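Local coordinates for protein PROBABLE CHAIN-FATTY-ACID-CoA LIGASE FADD13 (Mycobacterium tuberculosis, PDB 3T5C) that belongs to the AMP-binding enzymes of the ANL clan and is modelled here as its N-terminal domain, at residues D193-D198 against D271-I276; A280-A285 against I295-G300; G310-S315 against R327-T332. All coordinates share one frame; numbering follows the deposited sequence.

In the fold
All three contacts reach one mixed sheet, where strands 274-278, 296-302, 310-313 and 327-328 are successive neighbours. Contact 1, partly buried, ties a loop to the start of strand 274-278 largely through charge, plus a tyrosine hydroxyl. Contact 2, buried, sets the lead-in to helix 284-291 against strand 296-302 through strand side chains, one reaching the Met282 backbone. Contact 3, also buried, is strand pairing at the sheet margin, carried by backbone bonds. Contacts 1 and 2 meet where Phe275 pairs with Glu296 and Val298, and contacts 2 and 3 where Gln299 pairs with Leu313; contacts 1 and 3 do not touch. Chemistry follows position: ionic at a loop, mixed before a helix, backbone-led at an edge.

Contact 1 of 3, residues D193-D198 against D271-I276; sequences DVRYRD and DFRYFI
The backbones of the two segments stay well apart, with Asp193 CA 9.3 Å from Tyr274 CA, and the long side chains of Arg273 and Tyr274 bridge the gap to the loop that holds Asp193, Arg195 and Asp198. Arg273 does most of the work. Its chain bends at chi3 (-65°), which turns the guanidinium end-on to Asp198: NH1 reaches Asp198 OD1 at 3.0 Å and NH2 reaches Asp198 OD2 at 2.9 Å. The two flat groups are not coplanar, their planes standing 37° apart, although both oxygens lie close to the guanidinium plane. The same NH2 also donates to the backbone, meeting Asp193 O at 3.0 Å. That carbonyl is gripped twice, since Tyr274 OH donates to Asp193 O at 2.7 Å from above the carbonyl plane, on the face opposite to Arg273 NH2, while the oxygen sits at the edge of the tyrosine ring.

Over one face of the Arg273 guanidinium lies that of Arg195, nearly parallel, with centres 3.5 Å apart. Such stacking of like charges is made tolerable, in all likelihood, by the carboxylates beside it: Arg195 NH1 forms a salt bridge with Asp193 OD2 at 2.7 Å, and Asp198 balances Arg273. Arg273 NE, by contrast, is buried without a hydrogen-bonding partner and has merely a long ion pair with Asp193 OD2, at 3.9 Å. The four residues thus form a salt-bridge network on a loop whose shape is set by a type II beta turn from Arg195 to Asp198.

This loop links helix 178-191 to strand 199-202. At the start of strand 274-278, the Arg273 backbone bonds to Cys246 and Glu296, and Tyr274 packs on Ile247 of strand 247-250 and Val298 of strand 296-302; the network ties that strand to the loop.

Contact 2 of 3, residues A280-A285 against I295-G300; sequences APMPEA and IEVVQG
Segment 280-285, a loop that becomes helix 284-291 at Glu284, passes over strand 296-302 in roughly the opposite direction and is nearest to it where Pro281 CA lies 7.0 Å from Gln299 CA, too far for strand pairing. Side chains fill the separation. Met282 points from the loop toward the strand, while Val297 and Gln299, two residues apart on the strand, rise from the same face to meet it. The Gln299 chain is extended beyond CG, which carries its amide group to the Met282 backbone and the root of its side chain; Gln299 CD comes within 3.6 Å of Met282 CG.

With CG of Met282 anti to its carbonyl carbon (chi1 -77°) and further bends at chi2 and chi3, the thioether chain folds back instead of reaching straight out. Its CG becomes the meeting point for both strand residues, touching Val297 CG1 at 4.0 Å. Met282 also packs on Ile287 of helix 284-291 and on Leu255 of helix 252-258, so it lies among the strand and two helices. Pro283 follows as the N-cap residue of helix 284-291.

The contact belongs to the beta-alpha-beta unit of strand 274-278, helix 284-291 and strand 296-302. Its chemistry is mixed, a glutamine amide against the Met282 backbone, CB and CG beside one methionine-valine pair, consistent with burial and fit, not charge, holding the loop before the helix against the strand.

Contact 3 of 3, residues G310-S315 against R327-T332; sequences GTLLLS and RATMFT
Three backbone hydrogen bonds lace Gly310-Leu312 to Arg327-Thr329. Leu312 and Arg327 form an antiparallel hydrogen-bonded pair, Leu312 N donating to Arg327 O at 2.9 Å and Arg327 N to Leu312 O at 3.0 Å; a third bond runs from Thr329 N to Gly310 O at 3.1 Å. Between these bonds, Thr311 and Ala328 make the non-hydrogen-bonded pair, their CA atoms only 4.2 Å apart, and Thr311 CA adds a CA-H...O contact with Arg327 O at 3.2 Å.

Side-chain hydroxyls extend this polar framework. Thr329 OG1 lies close to Gly310 O and is hydrogen-bonded to Thr332 OG1 at 3.0 Å, but its strongest partner is Ser187 on helix 178-191. The two threonines stand at the ends of a type II beta turn, and their hydroxyl contact spans its mouth. Thr311 OG1 is directed elsewhere, to the carbonyl oxygen of Ala325.

Packing occupies the remaining surface. For Thr329, chi1 of 54° places the hydroxyl between the backbone N and the carbonyl carbon, near Gly310, and sends the methyl the other way, toward Leu312: Thr329 CG2 is 3.6 Å from both Leu312 CB and Leu312 CD2. The methyl of Thr332 covers Gly310 from the turn, its CG2 3.6 Å from Gly310 O. Gly310 itself has backbone angles (148°/-100°) at which a side chain would press on the preceding carbonyl. Leu312 and Arg327 share a face of the sheet, where Leu312 also rests on Thr191.

What results is an antiparallel ladder at the margin of the large mixed sheet, with 327-328 its outermost strand. The turn then hands the chain to strand 332-337 of the five-stranded antiparallel sheet, making this a junction between two sheets of the AMP-binding fold.

Contact 1 of 3, residues D193-D198 against D271-I276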
# COMPACT_ATOMS: atom_id res chain seq x y z
N ASP A 193 -14.00 -4.14 9.32
CA ASP A 193 -15.07 -5.04 8.91
C ASP A 193 -15.01 -5.24 7.40
O ASP A 193 -15.68 -4.55 6.63
CB ASP A 193 -16.44 -4.47 9.32
CG ASP A 193 -17.62 -5.34 8.86
OD1 ASP A 193 -17.44 -6.56 8.64
OD2 ASP A 193 -18.73 -4.78 8.74
N VAL A 194 -14.15 -6.16 6.99
CA VAL A 194 -13.98 -6.48 5.58
C VAL A 194 -14.37 -7.94 5.48
O VAL A 194 -14.11 -8.72 6.40
CB VAL A 194 -12.51 -6.28 5.12
CG1 VAL A 194 -11.58 -7.16 5.94
CG2 VAL A 194 -12.39 -6.60 3.63
N ARG A 195 -14.99 -8.31 4.37
CA ARG A 195 -15.42 -9.69 4.22
C ARG A 195 -15.33 -10.24 2.81
O ARG A 195 -15.25 -9.50 1.83
CB ARG A 195 -16.84 -9.85 4.77
CG ARG A 195 -17.80 -8.76 4.37
CD ARG A 195 -18.46 -8.13 5.59
NE ARG A 195 -19.80 -7.64 5.27
CZ ARG A 195 -20.57 -6.92 6.07
NH1 ARG A 195 -20.14 -6.57 7.28
NH2 ARG A 195 -21.78 -6.56 5.67
N TYR A 196 -15.34 -11.57 2.74
CA TYR A 196 -15.26 -12.29 1.49
C TYR A 196 -16.17 -11.68 0.44
O TYR A 196 -17.36 -11.46 0.68
CB TYR A 196 -15.61 -13.76 1.72
CG TYR A 196 -15.35 -14.65 0.53
CD1 TYR A 196 -14.13 -14.62 -0.13
CD2 TYR A 196 -16.33 -15.52 0.06
CE1 TYR A 196 -13.88 -15.43 -1.23
CE2 TYR A 196 -16.09 -16.34 -1.05
CZ TYR A 196 -14.86 -16.28 -1.68
OH TYR A 196 -14.60 -17.09 -2.77
N ARG A 197 -15.59 -11.40 -0.73
CA ARG A 197 -16.31 -10.83 -1.86
C ARG A 197 -16.64 -9.34 -1.78
O ARG A 197 -17.30 -8.82 -2.68
CB ARG A 197 -17.59 -11.64 -2.14
CG ARG A 197 -17.29 -13.05 -2.61
CD ARG A 197 -18.48 -13.99 -2.44
NE ARG A 197 -19.53 -13.78 -3.43
CZ ARG A 197 -20.64 -14.52 -3.50
NH1 ARG A 197 -20.83 -15.50 -2.62
NH2 ARG A 197 -21.56 -14.28 -4.43
N ASP A 198 -16.21 -8.66 -0.73
CA ASP A 198 -16.44 -7.21 -0.66
C ASP A 198 -15.79 -6.63 -1.91
O ASP A 198 -14.89 -7.24 -2.48
CB ASP A 198 -15.76 -6.59 0.57
CG ASP A 198 -16.64 -6.58 1.80
OD1 ASP A 198 -17.88 -6.57 1.65
OD2 ASP A 198 -16.10 -6.57 2.93
N ASP A 271 -24.74 -0.20 -1.11
CA ASP A 271 -23.68 -1.20 -0.96
C ASP A 271 -22.44 -0.61 -0.29
O ASP A 271 -21.61 -1.34 0.24
CB ASP A 271 -23.31 -1.80 -2.31
CG ASP A 271 -24.49 -2.48 -2.98
OD1 ASP A 271 -25.04 -3.43 -2.38
OD2 ASP A 271 -24.86 -2.05 -4.10
N PHE A 272 -22.33 0.72 -0.29
CA PHE A 272 -21.17 1.34 0.32
C PHE A 272 -21.31 1.39 1.84
O PHE A 272 -22.28 1.93 2.36
CB PHE A 272 -20.95 2.75 -0.21
CG PHE A 272 -19.54 3.23 -0.03
CD1 PHE A 272 -18.54 2.79 -0.89
CD2 PHE A 272 -19.21 4.06 1.03
CE1 PHE A 272 -17.22 3.17 -0.69
CE2 PHE A 272 -17.89 4.45 1.24
CZ PHE A 272 -16.89 4.00 0.38
N ARG A 273 -20.33 0.82 2.53
CA ARG A 273 -20.36 0.79 3.99
C ARG A 273 -19.47 1.85 4.66
O ARG A 273 -19.90 2.50 5.62
CB ARG A 273 -19.97 -0.60 4.50
CG ARG A 273 -20.86 -1.72 3.98
CD ARG A 273 -20.91 -2.87 4.98
NE ARG A 273 -19.62 -3.53 5.17
CZ ARG A 273 -19.05 -4.34 4.27
NH1 ARG A 273 -19.66 -4.60 3.12
NH2 ARG A 273 -17.86 -4.87 4.53
N TYR A 274 -18.23 2.00 4.19
CA TYR A 274 -17.31 2.96 4.79
C TYR A 274 -16.06 3.26 3.99
O TYR A 274 -15.62 2.45 3.17
CB TYR A 274 -16.88 2.51 6.18
CG TYR A 274 -16.12 1.19 6.20
CD1 TYR A 274 -16.80 -0.02 6.33
CD2 TYR A 274 -14.73 1.15 6.08
CE1 TYR A 274 -16.11 -1.24 6.33
CE2 TYR A 274 -14.03 -0.06 6.09
CZ TYR A 274 -14.73 -1.25 6.21
OH TYR A 274 -14.05 -2.45 6.24
N PHE A 275 -15.50 4.44 4.23
CA PHE A 275 -14.26 4.85 3.58
C PHE A 275 -13.14 4.54 4.57
O PHE A 275 -13.37 4.50 5.77
CB PHE A 275 -14.23 6.36 3.30
CG PHE A 275 -14.98 6.77 2.07
CD1 PHE A 275 -16.29 7.23 2.16
CD2 PHE A 275 -14.37 6.72 0.82
CE1 PHE A 275 -16.98 7.62 1.02
CE2 PHE A 275 -15.05 7.11 -0.32
CZ PHE A 275 -16.36 7.56 -0.22
N ILE A 276 -11.94 4.31 4.06
CA ILE A 276 -10.79 4.07 4.92
C ILE A 276 -9.91 5.31 4.71
O ILE A 276 -9.31 5.48 3.64
CB ILE A 276 -9.98 2.82 4.51
CG1 ILE A 276 -10.86 1.57 4.62
CG2 ILE A 276 -8.78 2.66 5.43
CD1 ILE A 276 -10.18 0.30 4.15

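Contact 2 of 3, residues A280-A285 against I295-G300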
# COMPACT_ATOMS: atom_id res chain seq x y z
N ALA A 280 -4.21 12.35 9.33
CA ALA A 280 -4.94 13.60 9.53
C ALA A 280 -6.37 13.36 9.98
O ALA A 280 -7.27 13.20 9.14
CB ALA A 280 -4.92 14.43 8.24
N PRO A 281 -6.62 13.33 11.30
CA PRO A 281 -7.96 13.10 11.86
C PRO A 281 -9.07 13.77 11.06
O PRO A 281 -8.89 14.82 10.45
CB PRO A 281 -7.83 13.65 13.27
CG PRO A 281 -6.44 13.28 13.62
CD PRO A 281 -5.67 13.68 12.38
N MET A 282 -10.24 13.13 11.07
CA MET A 282 -11.38 13.65 10.35
C MET A 282 -12.07 14.76 11.12
O MET A 282 -12.40 14.60 12.30
CB MET A 282 -12.38 12.54 10.04
CG MET A 282 -11.97 11.65 8.89
SD MET A 282 -11.82 12.61 7.39
CE MET A 282 -13.51 12.54 6.78
N PRO A 283 -12.27 15.91 10.47
CA PRO A 283 -12.94 17.03 11.13
C PRO A 283 -14.37 16.61 11.49
O PRO A 283 -15.09 16.07 10.64
CB PRO A 283 -12.87 18.14 10.09
CG PRO A 283 -12.82 17.40 8.79
CD PRO A 283 -11.88 16.27 9.10
N GLU A 284 -14.76 16.84 12.73
CA GLU A 284 -16.08 16.47 13.21
C GLU A 284 -17.22 16.78 12.23
O GLU A 284 -18.22 16.05 12.18
CB GLU A 284 -16.35 17.15 14.56
CG GLU A 284 -17.64 16.70 15.24
CD GLU A 284 -17.73 17.14 16.70
OE1 GLU A 284 -17.71 18.36 16.96
OE2 GLU A 284 -17.83 16.26 17.58
N ALA A 285 -17.08 17.84 11.44
CA ALA A 285 -18.10 18.23 10.48
C ALA A 285 -18.22 17.28 9.29
O ALA A 285 -19.32 16.84 8.95
CB ALA A 285 -17.83 19.64 9.97
N ILE A 295 -22.87 6.68 5.41
CA ILE A 295 -21.50 6.35 5.06
C ILE A 295 -20.65 6.51 6.30
O ILE A 295 -20.61 7.58 6.90
CB ILE A 295 -20.94 7.31 3.99
CG1 ILE A 295 -21.84 7.33 2.76
CG2 ILE A 295 -19.52 6.88 3.62
CD1 ILE A 295 -21.72 6.11 1.86
N GLU A 296 -19.98 5.44 6.71
CA GLU A 296 -19.13 5.49 7.88
C GLU A 296 -17.69 5.76 7.47
O GLU A 296 -17.33 5.64 6.29
CB GLU A 296 -19.23 4.19 8.67
CG GLU A 296 -20.48 4.10 9.53
CD GLU A 296 -20.59 2.77 10.28
OE1 GLU A 296 -21.13 2.77 11.41
OE2 GLU A 296 -20.15 1.73 9.73
N VAL A 297 -16.85 6.12 8.43
CA VAL A 297 -15.46 6.41 8.16
C VAL A 297 -14.51 5.74 9.14
O VAL A 297 -14.70 5.83 10.35
CB VAL A 297 -15.18 7.92 8.20
CG1 VAL A 297 -13.73 8.19 7.84
CG2 VAL A 297 -16.12 8.64 7.25
N VAL A 298 -13.52 5.05 8.61
CA VAL A 298 -12.51 4.40 9.43
C VAL A 298 -11.22 5.17 9.18
O VAL A 298 -10.79 5.33 8.04
CB VAL A 298 -12.33 2.92 9.06
CG1 VAL A 298 -11.21 2.31 9.90
CG2 VAL A 298 -13.62 2.16 9.31
N GLN A 299 -10.61 5.65 10.25
CA GLN A 299 -9.38 6.42 10.13
C GLN A 299 -8.33 5.90 11.10
O GLN A 299 -8.64 5.12 12.00
CB GLN A 299 -9.66 7.90 10.40
CG GLN A 299 -10.63 8.13 11.55
CD GLN A 299 -11.02 9.59 11.69
OE1 GLN A 299 -12.02 9.91 12.32
NE2 GLN A 299 -10.22 10.47 11.12
N GLY A 300 -7.09 6.33 10.90
CA GLY A 300 -6.05 5.87 11.78
C GLY A 300 -4.68 6.50 11.59
O GLY A 300 -4.47 7.39 10.76

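Contact 3 of 3, residues G310-S315 against R327-T332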
# COMPACT_ATOMS: atom_id res chain seq x y z
N GLY A 310 -0.85 0.38 12.31
CA GLY A 310 -0.64 1.08 13.56
C GLY A 310 -1.91 1.10 14.39
O GLY A 310 -2.22 0.12 15.06
N THR A 311 -2.64 2.22 14.37
CA THR A 311 -3.88 2.32 15.14
C THR A 311 -5.03 2.62 14.19
O THR A 311 -4.84 3.12 13.09
CB THR A 311 -3.83 3.44 16.21
OG1 THR A 311 -3.72 4.72 15.58
CG2 THR A 311 -2.65 3.23 17.15
N LEU A 312 -6.24 2.31 14.64
CA LEU A 312 -7.43 2.52 13.84
C LEU A 312 -8.59 2.97 14.72
O LEU A 312 -8.77 2.46 15.83
CB LEU A 312 -7.78 1.19 13.14
CG LEU A 312 -7.90 1.12 11.61
CD1 LEU A 312 -6.86 1.98 10.94
CD2 LEU A 312 -7.77 -0.34 11.16
N LEU A 313 -9.35 3.95 14.25
CA LEU A 313 -10.50 4.44 15.00
C LEU A 313 -11.71 3.89 14.26
O LEU A 313 -12.02 4.33 13.16
CB LEU A 313 -10.53 5.97 15.01
CG LEU A 313 -11.65 6.60 15.85
CD1 LEU A 313 -11.48 6.22 17.30
CD2 LEU A 313 -11.63 8.12 15.69
N LEU A 314 -12.38 2.91 14.87
CA LEU A 314 -13.54 2.29 14.24
C LEU A 314 -14.69 3.27 14.07
O LEU A 314 -14.92 4.11 14.93
CB LEU A 314 -13.97 1.06 15.05
CG LEU A 314 -12.98 -0.11 15.07
CD1 LEU A 314 -12.65 -0.54 13.65
CD2 LEU A 314 -11.70 0.30 15.80
N SER A 315 -15.40 3.14 12.96
CA SER A 315 -16.51 4.03 12.63
C SER A 315 -17.41 4.44 13.79
O SER A 315 -17.76 5.61 13.92
CB SER A 315 -17.35 3.41 11.49
OG SER A 315 -17.72 2.07 11.78
N ARG A 327 -7.14 3.05 18.30
CA ARG A 327 -6.42 2.15 19.20
C ARG A 327 -5.59 1.17 18.38
O ARG A 327 -5.85 0.96 17.19
CB ARG A 327 -7.41 1.35 20.06
CG ARG A 327 -8.32 2.14 20.96
CD ARG A 327 -9.70 1.49 20.94
NE ARG A 327 -10.42 1.57 22.20
CZ ARG A 327 -11.68 1.19 22.36
NH1 ARG A 327 -12.38 0.70 21.34
NH2 ARG A 327 -12.25 1.31 23.55
N ALA A 328 -4.61 0.54 19.02
CA ALA A 328 -3.75 -0.42 18.33
C ALA A 328 -4.58 -1.51 17.64
O ALA A 328 -5.49 -2.09 18.23
CB ALA A 328 -2.79 -1.06 19.32
N THR A 329 -4.26 -1.76 16.38
CA THR A 329 -4.95 -2.78 15.59
C THR A 329 -4.50 -4.18 16.01
O THR A 329 -3.57 -4.33 16.82
CB THR A 329 -4.64 -2.60 14.08
OG1 THR A 329 -3.22 -2.58 13.88
CG2 THR A 329 -5.24 -1.31 13.56
N MET A 330 -5.14 -5.20 15.46
CA MET A 330 -4.78 -6.57 15.79
C MET A 330 -3.31 -6.81 15.44
O MET A 330 -2.84 -6.34 14.41
CB MET A 330 -5.65 -7.56 15.00
CG MET A 330 -7.11 -7.62 15.44
SD MET A 330 -7.32 -7.91 17.21
CE MET A 330 -6.72 -9.54 17.42
N PHE A 331 -2.61 -7.54 16.30
CA PHE A 331 -1.20 -7.88 16.09
C PHE A 331 -0.28 -6.66 16.17
O PHE A 331 0.83 -6.68 15.65
CB PHE A 331 -1.03 -8.59 14.73
CG PHE A 331 -2.07 -9.65 14.46
CD1 PHE A 331 -2.85 -9.58 13.30
CD2 PHE A 331 -2.28 -10.69 15.35
CE1 PHE A 331 -3.84 -10.55 13.05
CE2 PHE A 331 -3.27 -11.66 15.11
CZ PHE A 331 -4.05 -11.58 13.96
N THR A 332 -0.75 -5.60 16.83
CA THR A 332 0.03 -4.38 16.98
C THR A 332 -0.11 -3.82 18.40
O THR A 332 -1.20 -3.76 18.95
CB THR A 332 -0.46 -3.28 16.01
OG1 THR A 332 -0.55 -3.81 14.68
CG2 THR A 332 0.49 -2.09 16.01